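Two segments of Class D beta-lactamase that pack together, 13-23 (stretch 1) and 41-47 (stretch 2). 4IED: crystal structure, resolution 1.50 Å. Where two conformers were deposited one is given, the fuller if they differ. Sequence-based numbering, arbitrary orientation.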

# COMPACT_ATOMS: atom_id res chain seq x y z
N ASN A 13 8.87 -23.35 -4.51
CA ASN A 13 7.76 -23.76 -5.38
C ASN A 13 6.77 -22.61 -5.53
O ASN A 13 6.21 -22.12 -4.52
CB ASN A 13 7.03 -24.92 -4.72
CG ASN A 13 6.75 -26.04 -5.68
OD1 ASN A 13 5.59 -26.32 -6.00
ND2 ASN A 13 7.81 -26.72 -6.12
N GLU A 14 6.50 -22.16 -6.76
CA GLU A 14 5.44 -21.21 -6.93
C GLU A 14 4.11 -21.82 -6.44
O GLU A 14 3.88 -22.99 -6.68
CB GLU A 14 5.28 -20.84 -8.39
CG GLU A 14 6.33 -19.87 -8.87
CD GLU A 14 6.11 -19.34 -10.30
OE1 GLU A 14 5.49 -20.05 -11.19
OE2 GLU A 14 6.64 -18.23 -10.53
N ASN A 15 3.24 -21.03 -5.85
CA ASN A 15 1.87 -21.44 -5.60
C ASN A 15 1.19 -21.69 -6.96
O ASN A 15 1.16 -20.83 -7.86
CB ASN A 15 1.14 -20.35 -4.78
CG ASN A 15 -0.31 -20.71 -4.50
OD1 ASN A 15 -1.14 -20.61 -5.39
ND2 ASN A 15 -0.60 -21.21 -3.28
N GLN A 16 0.68 -22.86 -7.12
CA GLN A 16 0.15 -23.29 -8.39
C GLN A 16 -1.14 -22.59 -8.74
O GLN A 16 -1.38 -22.36 -9.89
CB GLN A 16 0.06 -24.83 -8.39
CG GLN A 16 1.43 -25.52 -8.48
CD GLN A 16 2.33 -24.98 -9.65
OE1 GLN A 16 2.08 -25.23 -10.87
NE2 GLN A 16 3.37 -24.22 -9.27
N PHE A 17 -1.99 -22.30 -7.75
CA PHE A 17 -3.18 -21.54 -8.05
C PHE A 17 -2.86 -20.10 -8.49
O PHE A 17 -3.40 -19.59 -9.48
CB PHE A 17 -4.13 -21.53 -6.83
CG PHE A 17 -5.48 -20.99 -7.17
CD1 PHE A 17 -6.25 -21.67 -8.10
CD2 PHE A 17 -5.90 -19.80 -6.72
CE1 PHE A 17 -7.44 -21.17 -8.49
CE2 PHE A 17 -7.12 -19.32 -7.07
CZ PHE A 17 -7.84 -19.96 -8.02
N MET A 18 -1.92 -19.48 -7.83
CA MET A 18 -1.54 -18.15 -8.31
C MET A 18 -1.03 -18.22 -9.77
O MET A 18 -1.32 -17.36 -10.61
CB MET A 18 -0.45 -17.56 -7.44
CG MET A 18 -0.85 -17.26 -6.03
SD MET A 18 0.50 -16.53 -5.13
CE MET A 18 -0.30 -16.22 -3.57
N LYS A 19 -0.17 -19.20 -10.04
CA LYS A 19 0.33 -19.40 -11.42
C LYS A 19 -0.81 -19.51 -12.44
O LYS A 19 -0.77 -18.83 -13.47
CB LYS A 19 1.26 -20.62 -11.44
CG LYS A 19 1.78 -20.91 -12.83
CD LYS A 19 2.62 -22.14 -12.77
CE LYS A 19 3.08 -22.42 -14.20
NZ LYS A 19 4.06 -23.50 -14.30
N GLU A 20 -1.83 -20.29 -12.12
CA GLU A 20 -2.94 -20.49 -13.04
C GLU A 20 -3.69 -19.18 -13.28
O GLU A 20 -4.04 -18.91 -14.45
CB GLU A 20 -3.94 -21.54 -12.60
CG GLU A 20 -5.34 -21.38 -13.28
CD GLU A 20 -5.44 -21.20 -14.85
OE1 GLU A 20 -6.62 -21.05 -15.28
OE2 GLU A 20 -4.46 -21.18 -15.71
N ILE A 21 -3.95 -18.39 -12.22
CA ILE A 21 -4.73 -17.17 -12.44
C ILE A 21 -3.94 -16.20 -13.32
O ILE A 21 -4.48 -15.61 -14.23
CB ILE A 21 -5.27 -16.56 -11.14
CG1 ILE A 21 -4.15 -16.00 -10.30
CG2 ILE A 21 -6.00 -17.60 -10.31
CD1 ILE A 21 -3.73 -14.61 -10.77
N PHE A 22 -2.64 -16.05 -13.06
CA PHE A 22 -1.84 -15.16 -13.87
C PHE A 22 -1.80 -15.59 -15.34
O PHE A 22 -1.92 -14.76 -16.25
CB PHE A 22 -0.43 -15.04 -13.34
CG PHE A 22 -0.24 -13.94 -12.31
CD1 PHE A 22 -0.55 -14.13 -10.96
CD2 PHE A 22 0.29 -12.73 -12.70
CE1 PHE A 22 -0.34 -13.14 -10.06
CE2 PHE A 22 0.49 -11.73 -11.77
CZ PHE A 22 0.20 -11.94 -10.40
N GLU A 23 -1.70 -16.87 -15.53
CA GLU A 23 -1.62 -17.43 -16.90
C GLU A 23 -2.97 -17.28 -17.62
O GLU A 23 -3.04 -16.91 -18.84
CB GLU A 23 -1.12 -18.90 -16.90
CG GLU A 23 0.33 -18.94 -16.41
CD GLU A 23 1.09 -20.25 -16.63
OE1 GLU A 23 2.34 -20.18 -16.52
OE2 GLU A 23 0.49 -21.34 -16.95
N ILE A 41 5.43 -18.36 3.13
CA ILE A 41 5.08 -17.56 2.02
C ILE A 41 4.55 -18.36 0.88
O ILE A 41 5.05 -19.50 0.61
CB ILE A 41 6.36 -16.84 1.50
CG1 ILE A 41 6.75 -15.73 2.47
CG2 ILE A 41 6.17 -16.24 0.14
CD1 ILE A 41 8.16 -15.24 2.26
N ASP A 42 3.56 -17.83 0.18
CA ASP A 42 3.07 -18.38 -1.07
C ASP A 42 3.30 -17.32 -2.11
O ASP A 42 2.97 -16.16 -1.87
CB ASP A 42 1.58 -18.78 -0.98
CG ASP A 42 1.40 -20.12 -0.26
OD1 ASP A 42 1.32 -20.11 0.98
OD2 ASP A 42 1.40 -21.17 -1.00
N TYR A 43 3.83 -17.70 -3.27
CA TYR A 43 4.19 -16.65 -4.22
C TYR A 43 4.03 -17.10 -5.69
O TYR A 43 4.00 -18.28 -5.97
CB TYR A 43 5.62 -16.15 -4.00
CG TYR A 43 6.66 -17.21 -4.36
CD1 TYR A 43 7.03 -17.40 -5.67
CD2 TYR A 43 7.15 -18.07 -3.42
CE1 TYR A 43 7.97 -18.37 -6.04
CE2 TYR A 43 8.04 -19.04 -3.77
CZ TYR A 43 8.40 -19.22 -5.09
OH TYR A 43 9.32 -20.23 -5.44
N TYR A 44 4.02 -16.10 -6.58
CA TYR A 44 4.13 -16.25 -8.04
C TYR A 44 5.21 -15.26 -8.46
O TYR A 44 5.14 -14.09 -8.08
CB TYR A 44 2.83 -15.94 -8.70
CG TYR A 44 2.96 -15.98 -10.21
CD1 TYR A 44 3.14 -17.18 -10.88
CD2 TYR A 44 3.07 -14.82 -10.95
CE1 TYR A 44 3.26 -17.19 -12.27
CE2 TYR A 44 3.20 -14.83 -12.31
CZ TYR A 44 3.28 -16.01 -12.96
OH TYR A 44 3.41 -16.08 -14.34
N ASN A 45 6.18 -15.74 -9.23
CA ASN A 45 7.28 -14.96 -9.79
C ASN A 45 8.22 -14.44 -8.73
O ASN A 45 8.19 -13.28 -8.39
CB ASN A 45 6.73 -13.87 -10.67
CG ASN A 45 7.76 -13.28 -11.59
OD1 ASN A 45 8.99 -13.48 -11.39
ND2 ASN A 45 7.32 -12.54 -12.57
N LEU A 46 9.02 -15.35 -8.19
CA LEU A 46 9.98 -15.00 -7.12
C LEU A 46 10.97 -13.89 -7.38
O LEU A 46 11.17 -12.99 -6.57
CB LEU A 46 10.76 -16.25 -6.66
CG LEU A 46 11.53 -16.06 -5.31
CD1 LEU A 46 10.62 -15.68 -4.19
CD2 LEU A 46 12.29 -17.30 -4.93
N ASP A 47 11.51 -13.87 -8.56
CA ASP A 47 12.48 -12.84 -8.90
C ASP A 47 11.82 -11.49 -8.96
O ASP A 47 12.35 -10.49 -8.38
CB ASP A 47 13.15 -13.11 -10.24
CG ASP A 47 14.23 -14.19 -10.16
OD1 ASP A 47 14.58 -14.68 -9.04
OD2 ASP A 47 14.66 -14.58 -11.26
O HOH W 1 4.89 -20.51 -3.13
O HOH W 2 9.30 -17.96 -9.50
O HOH W 3 4.04 -18.32 -15.54

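Where a helix begins beside a strand, the polar groups of the turn before the helix can bind the strand while the helix itself contributes apolar packing; this class D beta-lactamase offers a compact example. Residues 41–44 form a strand, and helix 16–23 runs roughly parallel to it, the axes 25° apart and 7.3 Å at closest approach. Together the stretches bury 550 Å².

Ile41 stands clear of the contact, which opens at Asp42. Its carboxylate atom OD2 accepts a hydrogen bond from Asn15 ND2 at 3.0 Å, nearly linear at 171°. Asparagine suits this junction because its amide has two ends: while ND2 reaches the strand, Asn15 OD1 caps the helix by accepting from Met18 N at 2.8 Å.

Tyr43 engages the preceding turn through its backbone and its ring. Asn15 N donates to Tyr43 O at 2.9 Å, and water 1 links Asn13 O to Tyr43 N. Although its CA-to-CB bond points away, the side chain comes back within reach: Glu14 CA lies over one ring face, 4.3 Å from the centroid, and Asn13 N makes a weak hydrogen bond to Tyr43 OH at 3.3 Å.

Tyr44 is the most extensively covered residue. Its ring forms an offset stack with Phe22, centroids 4.4 Å apart and planes at 23°, while Met18 CB approaches Tyr44 CB at 3.9 Å. The flexible, unbranched Met18 also lays SD against the strand backbone, 3.6 Å from Tyr43 C. Tyrosine combines this apolar packing with a polar tip, as water 3 joins Tyr44 OH to Glu23 OE1.

At Asn45 the strand has ended, and its backbone N donates to Glu14 OE2 at 2.8 Å. The extended glutamate thus spans the gap, and through water 2 the same oxygen reaches Leu46 N, at the start of the next helix.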